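Long-range contacts in cystathionine gamma-synthase (Xanthomonas oryzae pv. oryzae KACC 10331, PDB 6LGO), which probably uses pyridoxal 5'-phosphate to catalyse the gamma-replacement reaction that forms cystathionine, a step of the trans-sulfuration pathway: residues Leu188-Gln193 against Arg257-Arg262; Thr207-Asn212 against Glu336-Val341. The protein carries 1 engineered substitution. All coordinates share one frame; numbering follows the deposited sequence.

Contact 1 (Leu188-Gln193 against Arg257-Arg262); sequences LSPALQ and RTLDAR
An ST turn in the loop between strands 180-184 and 202-206 packs here against the first turn of helix 259-277, with Ser189 and Ala191 meeting Leu259 and Asp260. The branched end of Leu259 does most of the touching. With CG anti to the backbone N (chi1 180°), its methyls lie against the loop, where CD2 lies 3.7 Å from Ser189 OG and 4.0 Å from Ala191 CB; Pro190 CD grazes the same methyl. Ala191 CB also meets a carboxylate oxygen, Asp260 OD1, at 3.5 Å, a van der Waals approach to a partly exposed acid. No hydrogen bond crosses between the segments. Ser189 OG instead serves its own loop: it donates to Leu188 O at 2.6 Å, in the carbonyl plane and on a lone pair, and accepts from Ala191 N at 3.0 Å, the bond that defines the turn. Its placement between the backbone N and the carbonyl carbon (chi1 87°) lets one hydroxyl serve both. Leu263, one turn further along the helix, continues the packing onto Ser189 and Ala191. Because the buried hydroxyl is satisfied within its own segment, Leu259 can lie against it without leaving that polar atom unpaired, and van der Waals packing probably dominates.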
ATOM      1  N   LEU A 188      13.225  22.251 -10.328  1.00 22.00           N
ATOM      2  CA  LEU A 188      13.824  22.838  -9.111  1.00 22.08           C
ATOM      3  C   LEU A 188      12.983  22.566  -7.873  1.00 21.50           C
ATOM      4  O   LEU A 188      13.545  22.557  -6.753  1.00 22.63           O
ATOM      5  CB  LEU A 188      13.963  24.338  -9.400  1.00 21.53           C
ATOM      6  CG  LEU A 188      15.168  24.688 -10.282  1.00 22.61           C
ATOM      7  CD1 LEU A 188      15.298  26.206 -10.505  1.00 23.92           C
ATOM      8  CD2 LEU A 188      16.490  24.213  -9.684  1.00 22.24           C
ATOM      9  N   SER A 189      11.693  22.298  -8.047  1.00 21.41           N
ATOM     10  CA  SER A 189      10.734  22.030  -6.937  1.00 21.03           C
ATOM     11  C   SER A 189      10.462  23.362  -6.279  1.00 21.26           C
ATOM     12  O   SER A 189      11.193  24.345  -6.456  1.00 22.95           O
ATOM     13  CB  SER A 189      11.249  21.033  -5.914  1.00 19.75           C
ATOM     14  OG  SER A 189      12.022  21.675  -4.880  1.00 19.96           O
ATOM     15  N   PRO A 190       9.490  23.392  -5.380  1.00 21.94           N
ATOM     16  CA  PRO A 190       9.215  24.604  -4.633  1.00 23.45           C
ATOM     17  C   PRO A 190      10.355  25.043  -3.706  1.00 23.88           C
ATOM     18  O   PRO A 190      10.385  26.122  -3.312  1.00 22.18           O
ATOM     19  CB  PRO A 190       8.026  24.201  -3.753  1.00 24.36           C
ATOM     20  CG  PRO A 190       7.346  23.116  -4.562  1.00 23.88           C
ATOM     21  CD  PRO A 190       8.504  22.321  -5.129  1.00 24.48           C
ATOM     22  N   ALA A 191      11.190  24.127  -3.289  1.00 25.12           N
ATOM     23  CA  ALA A 191      12.248  24.442  -2.323  1.00 26.44           C
ATOM     24  C   ALA A 191      13.332  25.280  -3.017  1.00 26.33           C
ATOM     25  O   ALA A 191      14.067  25.868  -2.260  1.00 25.01           O
ATOM     26  CB  ALA A 191      12.831  23.164  -1.790  1.00 26.79           C
ATOM     27  N   LEU A 192      13.443  25.285  -4.366  1.00 24.73           N
ATOM     28  CA  LEU A 192      14.541  26.003  -5.040  1.00 23.35           C
ATOM     29  C   LEU A 192      14.030  27.132  -5.968  1.00 24.65           C
ATOM     30  O   LEU A 192      14.895  27.926  -6.412  1.00 25.56           O
ATOM     31  CB  LEU A 192      15.440  25.038  -5.813  1.00 23.46           C
ATOM     32  CG  LEU A 192      16.209  24.026  -4.978  1.00 24.34           C
ATOM     33  CD1 LEU A 192      17.102  23.169  -5.848  1.00 23.04           C
ATOM     34  CD2 LEU A 192      17.050  24.707  -3.880  1.00 24.85           C
ATOM     35  N   GLN A 193      12.722  27.335  -6.155  1.00 23.61           N
ATOM     36  CA  GLN A 193      12.175  28.388  -7.032  1.00 25.35           C
ATOM     37  C   GLN A 193      10.712  28.483  -6.690  1.00 26.82           C
ATOM     38  O   GLN A 193      10.048  27.392  -6.666  1.00 26.46           O
ATOM     39  CB  GLN A 193      12.316  28.040  -8.528  1.00 25.79           C
ATOM     40  CG  GLN A 193      11.908  29.159  -9.483  1.00 24.74           C
ATOM     41  CD  GLN A 193      12.364  28.876 -10.902  1.00 25.44           C
ATOM     42  OE1 GLN A 193      11.804  27.943 -11.514  1.00 28.12           O
ATOM     43  NE2 GLN A 193      13.370  29.613 -11.414  1.00 21.85           N
ATOM     44  N   ARG A 257       8.493  15.129   2.743  1.00 21.24           N
ATOM     45  CA  ARG A 257       9.033  15.396   4.083  1.00 22.62           C
ATOM     46  C   ARG A 257      10.568  15.427   4.043  1.00 22.35           C
ATOM     47  O   ARG A 257      11.130  16.024   5.014  1.00 21.89           O
ATOM     48  CB  ARG A 257       8.610  14.354   5.105  1.00 22.83           C
ATOM     49  CG  ARG A 257       7.098  14.270   5.342  1.00 24.88           C
ATOM     50  CD  ARG A 257       6.775  13.456   6.613  1.00 26.65           C
ATOM     51  NE  ARG A 257       5.456  12.978   6.552  1.00 28.70           N
ATOM     52  CZ  ARG A 257       4.387  13.767   6.588  1.00 34.35           C
ATOM     53  NH1 ARG A 257       4.490  15.083   6.778  1.00 33.51           N
ATOM     54  NH2 ARG A 257       3.185  13.213   6.425  1.00 37.26           N
ATOM     55  N   THR A 258      11.225  14.784   3.063  1.00 20.26           N
ATOM     56  CA  THR A 258      12.705  14.793   2.968  1.00 20.85           C
ATOM     57  C   THR A 258      13.227  15.679   1.809  1.00 22.65           C
ATOM     58  O   THR A 258      14.456  15.676   1.584  1.00 24.08           O
ATOM     59  CB  THR A 258      13.284  13.389   2.839  1.00 19.20           C
ATOM     60  OG1 THR A 258      12.734  12.690   1.724  1.00 18.45           O
ATOM     61  CG2 THR A 258      13.128  12.670   4.145  1.00 19.05           C
ATOM     62  N   LEU A 259      12.375  16.438   1.115  1.00 22.68           N
ATOM     63  CA  LEU A 259      12.785  17.305  -0.023  1.00 23.83           C
ATOM     64  C   LEU A 259      13.974  18.223   0.330  1.00 23.28           C
ATOM     65  O   LEU A 259      14.945  18.142  -0.441  1.00 20.97           O
ATOM     66  CB  LEU A 259      11.584  18.104  -0.536  1.00 23.61           C
ATOM     67  CG  LEU A 259      11.871  19.035  -1.701  1.00 22.51           C
ATOM     68  CD1 LEU A 259      12.291  18.271  -2.927  1.00 22.07           C
ATOM     69  CD2 LEU A 259      10.627  19.876  -2.009  1.00 23.37           C
ATOM     70  N   ASP A 260      13.891  19.024   1.405  1.00 24.94           N
ATOM     71  CA  ASP A 260      14.942  19.992   1.845  1.00 28.78           C
ATOM     72  C   ASP A 260      16.221  19.204   2.223  1.00 26.04           C
ATOM     73  O   ASP A 260      17.271  19.495   1.666  1.00 24.03           O
ATOM     74  CB  ASP A 260      14.434  21.076   2.830  1.00 33.69           C
ATOM     75  CG  ASP A 260      13.341  22.006   2.181  1.00 44.35           C
ATOM     76  OD1 ASP A 260      13.724  23.123   1.579  1.00 43.88           O
ATOM     77  OD2 ASP A 260      12.019  21.682   2.244  1.00 52.20           O
ATOM     78  N   ALA A 261      16.128  18.150   3.002  1.00 24.69           N
ATOM     79  CA  ALA A 261      17.263  17.258   3.322  1.00 23.38           C
ATOM     80  C   ALA A 261      17.836  16.641   2.049  1.00 22.38           C
ATOM     81  O   ALA A 261      19.075  16.647   1.921  1.00 20.64           O
ATOM     82  CB  ALA A 261      16.847  16.190   4.293  1.00 23.71           C
ATOM     83  N   ARG A 262      16.996  16.080   1.167  1.00 22.12           N
ATOM     84  CA  ARG A 262      17.520  15.474  -0.093  1.00 21.04           C
ATOM     85  C   ARG A 262      18.271  16.549  -0.907  1.00 20.53           C
ATOM     86  O   ARG A 262      19.365  16.265  -1.407  1.00 20.71           O
ATOM     87  CB  ARG A 262      16.374  14.840  -0.892  1.00 20.83           C
ATOM     88  CG  ARG A 262      16.073  13.448  -0.377  1.00 21.27           C
ATOM     89  CD  ARG A 262      14.886  12.797  -0.992  1.00 20.98           C
ATOM     90  NE  ARG A 262      13.563  13.422  -0.864  1.00 21.58           N
ATOM     91  CZ  ARG A 262      12.939  14.121  -1.831  1.00 21.34           C
ATOM     92  NH1 ARG A 262      13.540  14.389  -2.984  1.00 22.57           N
ATOM     93  NH2 ARG A 262      11.692  14.505  -1.694  1.00 21.61           N
TER

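Contact 2 (Thr207-Asn212 against Glu336-Val341); sequences TTKYIN and ESLGGV. With EBO ((2~{S})-2-azanyl-4-[(3~{S})-3-[(~{E})-[2-methyl-3-oxidanyl-5-(phosphonomethyl)pyridin-4-yl]methylideneamino]-4-oxidanyl-4-oxidanylidene-butyl]sulfanyl-butanoic acid), chain E.
The cofactor pocket is where these loops meet: Lys209, predicted to carry pyridoxal phosphate as an internal aldimine, reaches Ser337 beside homolanthionine joined to the pyridoxal cofactor. Lys209 NZ donates to Ser337 OG at 3.0 Å and also bonds to Tyr57 of the third subunit. In the ligand the imine links N1 and C7, and Lys209 NZ is detached, 3.5 Å from EBO C8. This arrangement fits an external aldimine of the fold-type I PLP enzymes, the amino-acid nitrogen standing where the lysine would be linked. Ser337 N holds carboxylate atom EBO O5, while Thr208 OG1 donates to phosphonate oxygen EBO O2 at 2.9 Å. A water spans Thr208 O and Ser337 OG. Leu338 crosses the lysine chain at about a right angle, its CG 3.8 Å from Lys209 CD, with CD2 against the ligand's carboxylate carbon C15. Further along, Gly339 CA sits over the centre of one face of the Tyr210 ring, 3.4 Å from the centroid and 11° off the normal, a CH-pi contact. Tyr210 CG lies anti to its carbonyl carbon (chi1 -74°), which brings the ring over Gly339. Tyr210 CA in turn approaches Gly339 O at 3.4 Å in a CA-H...O contact.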
ATOM      1  N   THR A 207       5.128  15.651  -9.940  1.00 19.98           N
ATOM      2  CA  THR A 207       5.457  15.229  -8.564  1.00 20.23           C
ATOM      3  C   THR A 207       6.278  13.957  -8.641  1.00 21.43           C
ATOM      4  O   THR A 207       6.938  13.651  -7.659  1.00 21.11           O
ATOM      5  CB  THR A 207       4.230  15.063  -7.697  1.00 19.12           C
ATOM      6  OG1 THR A 207       3.389  14.018  -8.195  1.00 21.46           O
ATOM      7  CG2 THR A 207       3.520  16.391  -7.653  1.00 19.04           C
ATOM      8  N   THR A 208       6.277  13.311  -9.812  1.00 20.77           N
ATOM      9  CA  THR A 208       7.120  12.142 -10.108  1.00 19.97           C
ATOM     10  C   THR A 208       8.571  12.475  -9.750  1.00 19.79           C
ATOM     11  O   THR A 208       9.365  11.512  -9.478  1.00 18.82           O
ATOM     12  CB  THR A 208       7.009  11.758 -11.577  1.00 19.76           C
ATOM     13  OG1 THR A 208       5.619  11.748 -11.971  1.00 22.87           O
ATOM     14  CG2 THR A 208       7.715  10.468 -11.847  1.00 19.28           C
ATOM     15  N   LYS A 209       8.988  13.727  -9.909  1.00 20.40           N
ATOM     16  CA  LYS A 209      10.431  14.045  -9.813  1.00 21.97           C
ATOM     17  C   LYS A 209      10.823  14.300  -8.357  1.00 21.61           C
ATOM     18  O   LYS A 209      10.690  13.387  -7.591  1.00 24.44           O
ATOM     19  CB  LYS A 209      10.841  15.088 -10.843  1.00 23.22           C
ATOM     20  CG  LYS A 209      10.264  14.847 -12.218  1.00 24.58           C
ATOM     21  CD  LYS A 209      10.308  13.391 -12.768  1.00 27.08           C
ATOM     22  CE  LYS A 209       9.784  13.413 -14.201  1.00 28.41           C
ATOM     23  NZ  LYS A 209       9.415  12.044 -14.583  1.00 31.52           N
ATOM     24  N   TYR A 210      11.418  15.431  -8.035  1.00 21.68           N
ATOM     25  CA  TYR A 210      11.965  15.737  -6.698  1.00 20.92           C
ATOM     26  C   TYR A 210      10.923  15.684  -5.580  1.00 20.49           C
ATOM     27  O   TYR A 210      11.236  15.341  -4.449  1.00 20.17           O
ATOM     28  CB  TYR A 210      12.535  17.142  -6.739  1.00 21.38           C
ATOM     29  CG  TYR A 210      13.833  17.209  -7.501  1.00 21.05           C
ATOM     30  CD1 TYR A 210      14.994  16.647  -6.971  1.00 20.96           C
ATOM     31  CD2 TYR A 210      13.894  17.749  -8.782  1.00 20.43           C
ATOM     32  CE1 TYR A 210      16.205  16.675  -7.654  1.00 21.56           C
ATOM     33  CE2 TYR A 210      15.090  17.751  -9.503  1.00 20.12           C
ATOM     34  CZ  TYR A 210      16.246  17.225  -8.936  1.00 21.94           C
ATOM     35  OH  TYR A 210      17.433  17.277  -9.638  1.00 23.47           O
ATOM     36  N   ILE A 211       9.696  16.111  -5.829  1.00 20.29           N
ATOM     37  CA  ILE A 211       8.745  16.270  -4.705  1.00 19.75           C
ATOM     38  C   ILE A 211       8.535  14.867  -4.069  1.00 21.21           C
ATOM     39  O   ILE A 211       8.747  14.698  -2.859  1.00 20.61           O
ATOM     40  CB  ILE A 211       7.435  16.906  -5.198  1.00 18.87           C
ATOM     41  CG1 ILE A 211       7.603  18.395  -5.455  1.00 19.33           C
ATOM     42  CG2 ILE A 211       6.306  16.653  -4.213  1.00 17.87           C
ATOM     43  CD1 ILE A 211       6.519  18.923  -6.340  1.00 21.01           C
ATOM     44  N   ASN A 212       8.181  13.877  -4.883  1.00 20.41           N
ATOM     45  CA  ASN A 212       8.147  12.468  -4.440  1.00 21.68           C
ATOM     46  C   ASN A 212       9.532  11.943  -4.084  1.00 22.18           C
ATOM     47  O   ASN A 212       9.684  11.350  -2.985  1.00 22.62           O
ATOM     48  CB  ASN A 212       7.492  11.515  -5.434  1.00 21.25           C
ATOM     49  CG  ASN A 212       7.360  10.131  -4.862  1.00 22.19           C
ATOM     50  OD1 ASN A 212       7.916   9.161  -5.414  1.00 25.05           O
ATOM     51  ND2 ASN A 212       6.693  10.043  -3.739  1.00 20.73           N
ATOM     52  N   GLU A 336      14.774   6.724 -17.947  1.00 25.71           N
ATOM     53  CA  GLU A 336      13.993   7.974 -17.899  1.00 26.88           C
ATOM     54  C   GLU A 336      13.755   8.457 -16.470  1.00 25.93           C
ATOM     55  O   GLU A 336      13.980   7.703 -15.504  1.00 24.90           O
ATOM     56  CB  GLU A 336      12.728   7.758 -18.716  1.00 28.58           C
ATOM     57  CG  GLU A 336      12.976   8.311 -20.125  1.00 35.59           C
ATOM     58  CD  GLU A 336      12.462   7.432 -21.202  1.00 38.37           C
ATOM     59  OE1 GLU A 336      12.684   7.781 -22.395  1.00 41.13           O
ATOM     60  OE2 GLU A 336      11.830   6.412 -20.823  1.00 47.02           O
ATOM     61  N   SER A 337      13.276   9.688 -16.388  1.00 25.22           N
ATOM     62  CA  SER A 337      12.849  10.387 -15.174  1.00 24.23           C
ATOM     63  C   SER A 337      14.054  11.073 -14.499  1.00 24.19           C
ATOM     64  O   SER A 337      15.201  10.978 -15.044  1.00 24.53           O
ATOM     65  CB  SER A 337      12.131   9.423 -14.259  1.00 23.76           C
ATOM     66  OG  SER A 337      11.410  10.156 -13.318  1.00 24.67           O
ATOM     67  N   LEU A 338      13.829  11.646 -13.310  1.00 21.12           N
ATOM     68  CA  LEU A 338      14.813  12.534 -12.691  1.00 23.51           C
ATOM     69  C   LEU A 338      14.280  12.859 -11.304  1.00 23.25           C
ATOM     70  O   LEU A 338      13.165  12.439 -11.002  1.00 24.82           O
ATOM     71  CB  LEU A 338      15.015  13.813 -13.542  1.00 24.51           C
ATOM     72  CG  LEU A 338      13.738  14.671 -13.730  1.00 24.62           C
ATOM     73  CD1 LEU A 338      13.827  15.982 -12.996  1.00 24.51           C
ATOM     74  CD2 LEU A 338      13.445  14.940 -15.187  1.00 25.66           C
ATOM     75  N   GLY A 339      15.116  13.449 -10.473  1.00 21.74           N
ATOM     76  CA  GLY A 339      14.724  13.939  -9.151  1.00 22.36           C
ATOM     77  C   GLY A 339      14.613  12.856  -8.112  1.00 22.04           C
ATOM     78  O   GLY A 339      14.123  13.168  -6.988  1.00 23.68           O
ATOM     79  N   GLY A 340      15.014  11.645  -8.444  1.00 21.59           N
ATOM     80  CA  GLY A 340      15.019  10.547  -7.453  1.00 22.67           C
ATOM     81  C   GLY A 340      16.321  10.568  -6.615  1.00 21.85           C
ATOM     82  O   GLY A 340      17.327  11.134  -7.082  1.00 19.71           O
ATOM     83  N   VAL A 341      16.305   9.918  -5.469  1.00 20.24           N
ATOM     84  CA  VAL A 341      17.512   9.728  -4.629  1.00 21.74           C
ATOM     85  C   VAL A 341      18.568   8.922  -5.409  1.00 22.46           C
ATOM     86  O   VAL A 341      19.751   9.124  -5.156  1.00 20.22           O
ATOM     87  CB  VAL A 341      17.129   9.074  -3.300  1.00 21.23           C
ATOM     88  CG1 VAL A 341      16.261   9.986  -2.463  1.00 21.60           C
ATOM     89  CG2 VAL A 341      16.409   7.779  -3.528  1.00 20.84           C
TER
HETATM   90  O6  EBO E 501      12.396  14.176 -18.774  1.00 30.28           O
HETATM   91  C15 EBO E 501      11.977  13.137 -18.151  1.00 27.65           C
HETATM   92  O5  EBO E 501      12.685  12.189 -17.794  1.00 27.76           O
HETATM   93  C8  EBO E 501      10.565  12.894 -17.784  1.00 28.03           C
HETATM   94  C9  EBO E 501       9.881  11.594 -18.387  1.00 29.34           C
HETATM   95  C10 EBO E 501      10.480  11.056 -19.736  1.00 30.86           C
HETATM   96  S   EBO E 501       9.487   9.703 -20.055  1.00 41.64           S
HETATM   97  C11 EBO E 501       9.603   9.808 -21.775  1.00 39.87           C
HETATM   98  C12 EBO E 501       9.205   8.497 -22.352  1.00 35.65           C
HETATM   99  C13 EBO E 501       7.760   8.084 -22.374  1.00 31.90           C
HETATM  100  C14 EBO E 501       6.825   9.045 -23.032  1.00 32.20           C
HETATM  101  O4  EBO E 501       6.427  10.019 -22.406  1.00 32.42           O
HETATM  102  O3  EBO E 501       6.360   8.886 -24.151  1.00 32.66           O
HETATM  103  N2  EBO E 501       7.902   6.808 -23.064  1.00 28.32           N
HETATM  104  N1  EBO E 501       9.876  14.221 -17.800  1.00 28.44           N
HETATM  105  C7  EBO E 501       8.712  14.441 -17.399  1.00 26.79           C
HETATM  106  C3  EBO E 501       8.140  15.777 -17.259  1.00 25.34           C
HETATM  107  C2  EBO E 501       9.013  16.903 -17.249  1.00 23.96           C
HETATM  108  O7  EBO E 501      10.378  16.801 -17.420  1.00 25.69           O
HETATM  109  C4  EBO E 501       6.671  15.945 -17.044  1.00 24.90           C
HETATM  110  C6  EBO E 501       5.536  14.918 -16.816  1.00 21.40           C
HETATM  111  P   EBO E 501       5.184  13.311 -15.879  1.00 23.92           P
HETATM  112  O2  EBO E 501       4.886  12.940 -14.468  1.00 22.59           O
HETATM  113  O1  EBO E 501       3.777  12.877 -16.467  1.00 18.45           O
HETATM  114  O   EBO E 501       6.025  12.090 -16.392  1.00 19.72           O
HETATM  115  C5  EBO E 501       6.373  17.389 -17.029  1.00 24.31           C
HETATM  116  N   EBO E 501       7.168  18.493 -17.020  1.00 23.48           N
HETATM  117  C1  EBO E 501       8.464  18.254 -17.155  1.00 24.63           C
HETATM  118  C   EBO E 501       9.518  19.287 -17.127  1.00 22.22           C
HETATM  119  O   HOH W   1      11.118   9.294 -10.729  1.00 26.56           O

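In the fold
Both contacts are largely buried and their centres lie about 11 Å apart, yet their chemistry differs. Contact 1 is mainly apolar packing between a loop and a helix start, with partly exposed Ala191 and Asp260 at one side; contact 2, buried throughout, is polar at its ligand end and combines glycine-to-ring with aliphatic packing beyond it. Each takes one segment from the loops flanking strand 202-206, and the segments alternate along the chain. They touch directly: Arg262 NH1 probably hydrogen-bonds Tyr210 O at 2.9 Å, and Leu259 CD1 packs on the same oxygen. Contact 1 thus adjoins the lysine-bearing loop, although Ser189 stays about 11 Å from the ligand at its side chain.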